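PDB 2WW2: alpha-1,2-mannosidase from Bacteroides thetaiotaomicron, which hydrolyses alpha-mannosides with inversion of anomeric configuration, as a member of the calcium-dependent glycoside hydrolase family 92. Local coordinates for residues A[600-612]-A[677-689]. Residues are numbered along the deposited sequence; the frame is centred on the assembly and turned at random.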
ATOM      1  N   PRO A 600      -3.525  25.981 -16.419  1.00 11.17           N
ATOM      2  CA  PRO A 600      -4.814  26.075 -15.717  1.00 11.37           C
ATOM      3  C   PRO A 600      -5.765  24.930 -16.062  1.00 11.37           C
ATOM      4  O   PRO A 600      -6.652  24.606 -15.270  1.00 10.99           O
ATOM      5  CB  PRO A 600      -5.391  27.439 -16.173  1.00 11.05           C
ATOM      6  CG  PRO A 600      -4.559  27.856 -17.334  1.00 11.18           C
ATOM      7  CD  PRO A 600      -3.207  27.210 -17.167  1.00 11.46           C
ATOM      8  N   TRP A 601      -5.584  24.318 -17.229  1.00 11.19           N
ATOM      9  CA  TRP A 601      -6.481  23.234 -17.635  1.00 11.56           C
ATOM     10  C   TRP A 601      -6.384  22.032 -16.707  1.00 11.75           C
ATOM     11  O   TRP A 601      -7.365  21.325 -16.522  1.00 11.57           O
ATOM     12  CB  TRP A 601      -6.272  22.817 -19.102  1.00 11.85           C
ATOM     13  CG  TRP A 601      -4.874  22.364 -19.456  1.00 12.24           C
ATOM     14  CD1 TRP A 601      -4.389  21.086 -19.430  1.00 14.14           C
ATOM     15  CD2 TRP A 601      -3.801  23.192 -19.923  1.00 13.98           C
ATOM     16  NE1 TRP A 601      -3.069  21.071 -19.830  1.00 14.12           N
ATOM     17  CE2 TRP A 601      -2.687  22.351 -20.143  1.00 14.04           C
ATOM     18  CE3 TRP A 601      -3.672  24.563 -20.165  1.00 12.99           C
ATOM     19  CZ2 TRP A 601      -1.460  22.838 -20.600  1.00 14.30           C
ATOM     20  CZ3 TRP A 601      -2.445  25.045 -20.629  1.00 14.48           C
ATOM     21  CH2 TRP A 601      -1.360  24.183 -20.839  1.00 14.27           C
ATOM     22  N   LYS A 602      -5.208  21.813 -16.120  1.00 11.37           N
ATOM     23  CA  LYS A 602      -5.042  20.739 -15.148  1.00 11.89           C
ATOM     24  C   LYS A 602      -5.789  21.013 -13.822  1.00 11.46           C
ATOM     25  O   LYS A 602      -6.358  20.111 -13.234  1.00 11.73           O
ATOM     26  CB  LYS A 602      -3.556  20.448 -14.924  1.00 11.26           C
ATOM     27  CG  LYS A 602      -2.876  19.841 -16.177  1.00 12.27           C
ATOM     28  CD  LYS A 602      -1.413  19.422 -15.878  1.00 13.00           C
ATOM     29  CE  LYS A 602      -0.771  18.659 -17.044  1.00 13.93           C
ATOM     30  NZ  LYS A 602       0.680  18.466 -16.743  1.00 14.01           N
ATOM     31  N   THR A 603      -5.779  22.266 -13.374  1.00 11.66           N
ATOM     32  CA  THR A 603      -6.608  22.702 -12.255  1.00 11.43           C
ATOM     33  C   THR A 603      -8.066  22.400 -12.566  1.00 11.91           C
ATOM     34  O   THR A 603      -8.769  21.801 -11.756  1.00 12.55           O
ATOM     35  CB  THR A 603      -6.438  24.234 -12.003  1.00 11.95           C
ATOM     36  OG1 THR A 603      -5.158  24.477 -11.409  1.00 12.18           O
ATOM     37  CG2 THR A 603      -7.524  24.751 -11.069  1.00 12.16           C
ATOM     38  N   GLN A 604      -8.494  22.760 -13.774  1.00 11.46           N
ATOM     39  CA  GLN A 604      -9.878  22.589 -14.172  1.00 11.39           C
ATOM     40  C   GLN A 604     -10.274  21.104 -14.159  1.00 12.15           C
ATOM     41  O   GLN A 604     -11.334  20.736 -13.630  1.00 11.92           O
ATOM     42  CB  GLN A 604     -10.094  23.191 -15.562  1.00 11.35           C
ATOM     43  CG  GLN A 604     -10.008  24.721 -15.589  1.00  9.87           C
ATOM     44  CD  GLN A 604      -9.556  25.276 -16.945  1.00 10.35           C
ATOM     45  OE1 GLN A 604      -9.732  24.644 -17.999  1.00  9.09           O
ATOM     46  NE2 GLN A 604      -8.967  26.469 -16.919  1.00  9.53           N
ATOM     47  N   TYR A 605      -9.428  20.253 -14.734  1.00 12.26           N
ATOM     48  CA  TYR A 605      -9.739  18.824 -14.791  1.00 12.89           C
ATOM     49  C   TYR A 605      -9.806  18.200 -13.398  1.00 13.13           C
ATOM     50  O   TYR A 605     -10.801  17.558 -13.052  1.00 13.30           O
ATOM     51  CB  TYR A 605      -8.726  18.047 -15.642  1.00 13.41           C
ATOM     52  CG  TYR A 605      -8.961  16.563 -15.559  1.00 15.26           C
ATOM     53  CD1 TYR A 605      -9.963  15.957 -16.312  1.00 17.26           C
ATOM     54  CD2 TYR A 605      -8.228  15.779 -14.682  1.00 18.22           C
ATOM     55  CE1 TYR A 605     -10.203  14.588 -16.226  1.00 21.89           C
ATOM     56  CE2 TYR A 605      -8.463  14.411 -14.576  1.00 21.53           C
ATOM     57  CZ  TYR A 605      -9.448  13.825 -15.347  1.00 23.33           C
ATOM     58  OH  TYR A 605      -9.669  12.470 -15.234  1.00 27.27           O
ATOM     59  N   HIS A 606      -8.744  18.372 -12.618  1.00 12.76           N
ATOM     60  CA  HIS A 606      -8.628  17.710 -11.319  1.00 13.63           C
ATOM     61  C   HIS A 606      -9.642  18.195 -10.298  1.00 13.37           C
ATOM     62  O   HIS A 606     -10.190  17.409  -9.525  1.00 13.54           O
ATOM     63  CB  HIS A 606      -7.216  17.853 -10.762  1.00 13.75           C
ATOM     64  CG  HIS A 606      -6.202  17.050 -11.516  1.00 16.63           C
ATOM     65  ND1 HIS A 606      -6.242  15.674 -11.573  1.00 16.91           N
ATOM     66  CD2 HIS A 606      -5.131  17.430 -12.257  1.00 16.79           C
ATOM     67  CE1 HIS A 606      -5.237  15.238 -12.315  1.00 18.28           C
ATOM     68  NE2 HIS A 606      -4.548  16.284 -12.741  1.00 17.62           N
ATOM     69  N   LEU A 607      -9.887  19.495 -10.294  1.00 12.58           N
ATOM     70  CA  LEU A 607     -10.891  20.068  -9.428  1.00 12.92           C
ATOM     71  C   LEU A 607     -12.261  19.440  -9.714  1.00 12.22           C
ATOM     72  O   LEU A 607     -12.960  18.970  -8.804  1.00 11.07           O
ATOM     73  CB  LEU A 607     -10.918  21.573  -9.692  1.00 13.79           C
ATOM     74  CG  LEU A 607     -11.661  22.475  -8.732  1.00 17.37           C
ATOM     75  CD1 LEU A 607     -13.143  22.267  -8.978  1.00 18.93           C
ATOM     76  CD2 LEU A 607     -11.251  22.195  -7.269  1.00 18.36           C
ATOM     77  N   ARG A 608     -12.655  19.417 -10.979  1.00 11.16           N
ATOM     78  CA  ARG A 608     -13.951  18.838 -11.302  1.00 11.11           C
ATOM     79  C   ARG A 608     -13.987  17.342 -10.969  1.00 11.68           C
ATOM     80  O   ARG A 608     -14.993  16.825 -10.510  1.00 11.62           O
ATOM     81  CB  ARG A 608     -14.327  19.123 -12.764  1.00 11.18           C
ATOM     82  CG  ARG A 608     -14.496  20.651 -13.015  1.00  9.91           C
ATOM     83  CD  ARG A 608     -15.768  21.178 -12.348  1.00 11.21           C
ATOM     84  NE  ARG A 608     -16.939  20.503 -12.920  1.00 10.61           N
ATOM     85  CZ  ARG A 608     -17.491  20.848 -14.081  1.00 11.16           C
ATOM     86  NH1 ARG A 608     -17.003  21.866 -14.776  1.00  8.74           N
ATOM     87  NH2 ARG A 608     -18.532  20.175 -14.557  1.00 11.62           N
ATOM     88  N   ASN A 609     -12.866  16.659 -11.153  1.00 11.85           N
ATOM     89  CA  ASN A 609     -12.785  15.233 -10.818  1.00 12.19           C
ATOM     90  C   ASN A 609     -12.989  15.016  -9.302  1.00 11.62           C
ATOM     91  O   ASN A 609     -13.791  14.173  -8.886  1.00 10.90           O
ATOM     92  CB  ASN A 609     -11.442  14.681 -11.297  1.00 13.28           C
ATOM     93  CG  ASN A 609     -11.442  13.184 -11.456  1.00 17.35           C
ATOM     94  OD1 ASN A 609     -12.427  12.577 -11.880  1.00 20.41           O
ATOM     95  ND2 ASN A 609     -10.313  12.570 -11.132  1.00 21.73           N
ATOM     96  N   VAL A 610     -12.301  15.808  -8.484  1.00 10.55           N
ATOM     97  CA  VAL A 610     -12.468  15.735  -7.026  1.00 10.79           C
ATOM     98  C   VAL A 610     -13.923  16.030  -6.595  1.00 11.05           C
ATOM     99  O   VAL A 610     -14.503  15.309  -5.796  1.00 10.75           O
ATOM    100  CB  VAL A 610     -11.474  16.677  -6.288  1.00 10.67           C
ATOM    101  CG1 VAL A 610     -11.888  16.871  -4.826  1.00 12.14           C
ATOM    102  CG2 VAL A 610     -10.028  16.117  -6.368  1.00 12.31           C
ATOM    103  N   MET A 611     -14.523  17.081  -7.140  1.00 11.31           N
ATOM    104  CA  MET A 611     -15.894  17.418  -6.767  0.50 11.34           C
ATOM    105  C   MET A 611     -16.847  16.272  -7.092  1.00 11.51           C
ATOM    106  O   MET A 611     -17.762  15.985  -6.314  1.00 11.86           O
ATOM    107  CB  MET A 611     -16.352  18.729  -7.423  0.50 11.47           C
ATOM    108  CG  MET A 611     -15.621  19.959  -6.882  0.50 12.37           C
ATOM    109  SD  MET A 611     -16.458  21.536  -7.142  0.50 12.69           S
ATOM    110  CE  MET A 611     -16.078  21.927  -8.853  0.50 13.54           C
ATOM    111  N   ASP A 612     -16.628  15.613  -8.222  1.00 11.89           N
ATOM    112  CA  ASP A 612     -17.490  14.500  -8.633  1.00 13.08           C
ATOM    113  C   ASP A 612     -17.223  13.241  -7.808  1.00 13.57           C
ATOM    114  O   ASP A 612     -18.146  12.505  -7.481  1.00 13.47           O
ATOM    115  CB  ASP A 612     -17.275  14.163 -10.113  1.00 13.97           C
ATOM    116  CG  ASP A 612     -17.921  15.178 -11.067  1.00 17.08           C
ATOM    117  OD1 ASP A 612     -18.739  16.028 -10.638  1.00 17.73           O
ATOM    118  OD2 ASP A 612     -17.603  15.115 -12.278  1.00 20.41           O
ATOM    119  N   ALA A 677     -22.887  28.279 -19.397  1.00 11.68           N
ATOM    120  CA  ALA A 677     -24.135  27.781 -19.963  1.00 12.25           C
ATOM    121  C   ALA A 677     -23.999  26.382 -20.537  1.00 12.62           C
ATOM    122  O   ALA A 677     -24.963  25.620 -20.534  1.00 13.03           O
ATOM    123  CB  ALA A 677     -24.690  28.764 -21.018  1.00 11.72           C
ATOM    124  N   ASP A 678     -22.812  26.019 -21.023  1.00 12.74           N
ATOM    125  CA  ASP A 678     -22.630  24.676 -21.588  0.50 12.95           C
ATOM    126  C   ASP A 678     -21.815  23.746 -20.704  1.00 13.03           C
ATOM    127  O   ASP A 678     -21.166  22.816 -21.184  1.00 12.77           O
ATOM    128  CB  ASP A 678     -22.043  24.765 -22.995  0.50 13.41           C
ATOM    129  CG  ASP A 678     -22.921  25.559 -23.919  0.50 13.21           C
ATOM    130  OD1 ASP A 678     -24.086  25.157 -24.121  0.50 15.42           O
ATOM    131  OD2 ASP A 678     -22.460  26.600 -24.428  0.50 15.08           O
ATOM    132  N   ASN A 679     -21.890  23.983 -19.394  1.00 12.64           N
ATOM    133  CA  ASN A 679     -21.225  23.128 -18.413  1.00 12.78           C
ATOM    134  C   ASN A 679     -21.850  21.732 -18.405  1.00 13.28           C
ATOM    135  O   ASN A 679     -23.060  21.585 -18.652  1.00 13.14           O
ATOM    136  CB  ASN A 679     -21.330  23.743 -17.023  1.00 12.32           C
ATOM    137  CG  ASN A 679     -20.172  23.342 -16.117  1.00 12.41           C
ATOM    138  OD1 ASN A 679     -19.355  22.492 -16.474  1.00 10.05           O
ATOM    139  ND2 ASN A 679     -20.105  23.950 -14.939  1.00 11.18           N
ATOM    140  N   ALA A 680     -21.019  20.724 -18.135  1.00 12.99           N
ATOM    141  CA  ALA A 680     -21.427  19.319 -18.086  1.00 13.35           C
ATOM    142  C   ALA A 680     -20.354  18.526 -17.374  1.00 13.76           C
ATOM    143  O   ALA A 680     -19.208  18.973 -17.269  1.00 13.52           O
ATOM    144  CB  ALA A 680     -21.622  18.768 -19.518  1.00 13.19           C
ATOM    145  N   ALA A 681     -20.700  17.332 -16.912  1.00 14.52           N
ATOM    146  CA  ALA A 681     -19.719  16.484 -16.238  1.00 15.61           C
ATOM    147  C   ALA A 681     -18.462  16.238 -17.087  1.00 16.09           C
ATOM    148  O   ALA A 681     -17.346  16.147 -16.548  1.00 17.46           O
ATOM    149  CB  ALA A 681     -20.360  15.158 -15.824  1.00 16.15           C
ATOM    150  N   ASP A 682     -18.617  16.147 -18.407  1.00 15.63           N
ATOM    151  CA  ASP A 682     -17.452  15.886 -19.257  1.00 15.56           C
ATOM    152  C   ASP A 682     -16.925  17.142 -19.944  1.00 14.92           C
ATOM    153  O   ASP A 682     -16.147  17.063 -20.897  1.00 15.07           O
ATOM    154  CB  ASP A 682     -17.745  14.772 -20.273  1.00 16.36           C
ATOM    155  CG  ASP A 682     -18.791  15.177 -21.298  1.00 19.28           C
ATOM    156  OD1 ASP A 682     -19.622  16.064 -20.995  1.00 21.63           O
ATOM    157  OD2 ASP A 682     -18.784  14.601 -22.407  1.00 23.58           O
ATOM    158  N   ARG A 683     -17.351  18.305 -19.456  1.00 13.48           N
ATOM    159  CA  ARG A 683     -16.884  19.572 -19.984  1.00 12.45           C
ATOM    160  C   ARG A 683     -16.314  20.442 -18.856  1.00 11.97           C
ATOM    161  O   ARG A 683     -16.841  21.512 -18.550  1.00 12.54           O
ATOM    162  CB  ARG A 683     -18.010  20.288 -20.736  1.00 12.44           C
ATOM    163  CG  ARG A 683     -18.462  19.546 -22.008  1.00 14.34           C
ATOM    164  CD  ARG A 683     -19.836  20.019 -22.517  1.00 17.48           C
ATOM    165  NE  ARG A 683     -19.722  21.244 -23.297  1.00 18.96           N
ATOM    166  CZ  ARG A 683     -19.339  21.286 -24.574  1.00 20.63           C
ATOM    167  NH1 ARG A 683     -19.040  20.163 -25.215  1.00 21.32           N
ATOM    168  NH2 ARG A 683     -19.250  22.453 -25.211  1.00 18.67           N
ATOM    169  N   PRO A 684     -15.219  19.982 -18.229  1.00 11.20           N
ATOM    170  CA  PRO A 684     -14.630  20.713 -17.105  1.00 10.71           C
ATOM    171  C   PRO A 684     -13.751  21.897 -17.519  1.00 10.44           C
ATOM    172  O   PRO A 684     -13.393  22.721 -16.677  1.00 10.87           O
ATOM    173  CB  PRO A 684     -13.762  19.641 -16.431  1.00 10.51           C
ATOM    174  CG  PRO A 684     -13.273  18.807 -17.604  1.00 11.30           C
ATOM    175  CD  PRO A 684     -14.462  18.757 -18.553  1.00 11.06           C
ATOM    176  N   TYR A 685     -13.395  21.979 -18.795  1.00  9.93           N
ATOM    177  CA  TYR A 685     -12.369  22.930 -19.242  1.00 10.47           C
ATOM    178  C   TYR A 685     -12.943  24.290 -19.629  1.00 10.20           C
ATOM    179  O   TYR A 685     -14.005  24.368 -20.243  1.00 11.18           O
ATOM    180  CB  TYR A 685     -11.599  22.359 -20.450  1.00 10.15           C
ATOM    181  CG  TYR A 685     -10.872  21.071 -20.138  1.00 11.08           C
ATOM    182  CD1 TYR A 685      -9.766  21.070 -19.285  1.00 11.73           C
ATOM    183  CD2 TYR A 685     -11.295  19.858 -20.680  1.00 10.10           C
ATOM    184  CE1 TYR A 685      -9.100  19.896 -18.976  1.00 10.94           C
ATOM    185  CE2 TYR A 685     -10.636  18.681 -20.379  1.00 11.68           C
ATOM    186  CZ  TYR A 685      -9.533  18.703 -19.532  1.00 11.72           C
ATOM    187  OH  TYR A 685      -8.855  17.535 -19.232  1.00 11.47           O
ATOM    188  N   ILE A 686     -12.218  25.357 -19.308  1.00  9.98           N
ATOM    189  CA  ILE A 686     -12.594  26.687 -19.781  1.00  9.90           C
ATOM    190  C   ILE A 686     -11.935  26.938 -21.145  1.00 10.22           C
ATOM    191  O   ILE A 686     -10.709  27.029 -21.249  1.00 10.25           O
ATOM    192  CB  ILE A 686     -12.193  27.792 -18.765  1.00  9.35           C
ATOM    193  CG1 ILE A 686     -12.914  27.596 -17.420  1.00  9.57           C
ATOM    194  CG2 ILE A 686     -12.447  29.199 -19.332  1.00  8.68           C
ATOM    195  CD1 ILE A 686     -12.321  28.444 -16.305  1.00  7.36           C
ATOM    196  N   ARG A 687     -12.740  27.027 -22.197  1.00 10.99           N
ATOM    197  CA  ARG A 687     -12.199  27.302 -23.530  1.00 11.64           C
ATOM    198  C   ARG A 687     -11.965  28.798 -23.697  1.00 12.49           C
ATOM    199  O   ARG A 687     -10.911  29.228 -24.193  1.00 12.94           O
ATOM    200  CB  ARG A 687     -13.124  26.776 -24.635  1.00 11.78           C
ATOM    201  CG  ARG A 687     -12.636  27.112 -26.049  1.00 12.33           C
ATOM    202  CD  ARG A 687     -13.532  26.516 -27.137  1.00 15.38           C
ATOM    203  NE  ARG A 687     -14.911  26.979 -27.024  1.00 17.14           N
ATOM    204  CZ  ARG A 687     -15.356  28.139 -27.493  1.00 19.09           C
ATOM    205  NH1 ARG A 687     -14.531  28.975 -28.120  1.00 20.37           N
ATOM    206  NH2 ARG A 687     -16.638  28.461 -27.342  1.00 18.68           N
ATOM    207  N   LYS A 688     -12.947  29.590 -23.286  1.00 13.04           N
ATOM    208  CA  LYS A 688     -12.885  31.038 -23.436  1.00 13.63           C
ATOM    209  C   LYS A 688     -13.614  31.690 -22.265  1.00 13.34           C
ATOM    210  O   LYS A 688     -14.549  31.103 -21.705  1.00 13.30           O
ATOM    211  CB  LYS A 688     -13.565  31.421 -24.759  1.00 13.75           C
ATOM    212  CG  LYS A 688     -13.450  32.882 -25.132  1.00 16.60           C
ATOM    213  CD  LYS A 688     -14.227  33.173 -26.430  1.00 18.88           C
ATOM    214  CE  LYS A 688     -14.235  34.675 -26.715  1.00 23.36           C
ATOM    215  NZ  LYS A 688     -15.407  35.115 -27.542  1.00 24.78           N
ATOM    216  N   ALA A 689     -13.203  32.899 -21.894  1.00 12.65           N
ATOM    217  CA  ALA A 689     -13.933  33.648 -20.864  1.00 12.79           C
ATOM    218  C   ALA A 689     -14.084  35.136 -21.217  1.00 12.91           C
ATOM    219  O   ALA A 689     -13.187  35.747 -21.799  1.00 12.53           O
ATOM    220  CB  ALA A 689     -13.257  33.490 -19.505  1.00 12.54           C
TER
HETATM  221  O   HOH W   1      -8.629  27.835 -19.524  1.00 10.68           O
HETATM  222  O   HOH W   2      -9.047  24.749 -20.805  1.00 12.52           O
HETATM  223  O   HOH W   3     -16.235  16.528 -13.942  1.00 30.99           O
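Arg608 and Pro684 meet at the tight centre of this contact, a worked example of how a helix carries a loop by pairing apolar shanks with polar ends. Pro684 CB rests 3.6 Å from Arg608 CG and also lies over one face of the guanidinium, because the arginine chain bends at chi2 (-71°) and chi3 (-61°) and turns the guanidinium back past CA and CB of Pro684. The bend delivers Arg608 NH1 to Asn679 OD1 at 3.0 Å, in the amide carbonyl plane and on a lone pair, with the two flat groups nearly perpendicular (84°). NH2 adds weak bonds to the same oxygen and to Ala680 O, while Ser656 takes a further bond from NH1 and Pro657 holds Asn679 ND2. With an alanine here, Asn679 OD1 and Ala680 O would probably lose their donor from the helix, and a gap would open beside Pro684. Helix 600-613 probably belongs to the (alpha/alpha)6 barrel of the family 92 catalytic domain; the loop, with its type I turn from Ala680 to Arg683, leads into strand 685-691 of a mixed sheet that packs against it. At the strand's start, Gln604 OE1 accepts Ile686 N at 2.9 Å, the donor standing above the carbonyl plane, and two waters link the amide to Ile686 O. Tyr685, though partly exposed, still packs closely: its ring edge turns to Trp601 O, with CE1 3.3 Å away, and its OH lies 3.5 Å from Tyr605 CD1. Loose is the far end, where Asp612 OD2 and exposed Ala681 O stand 4.4 Å apart with a water between them.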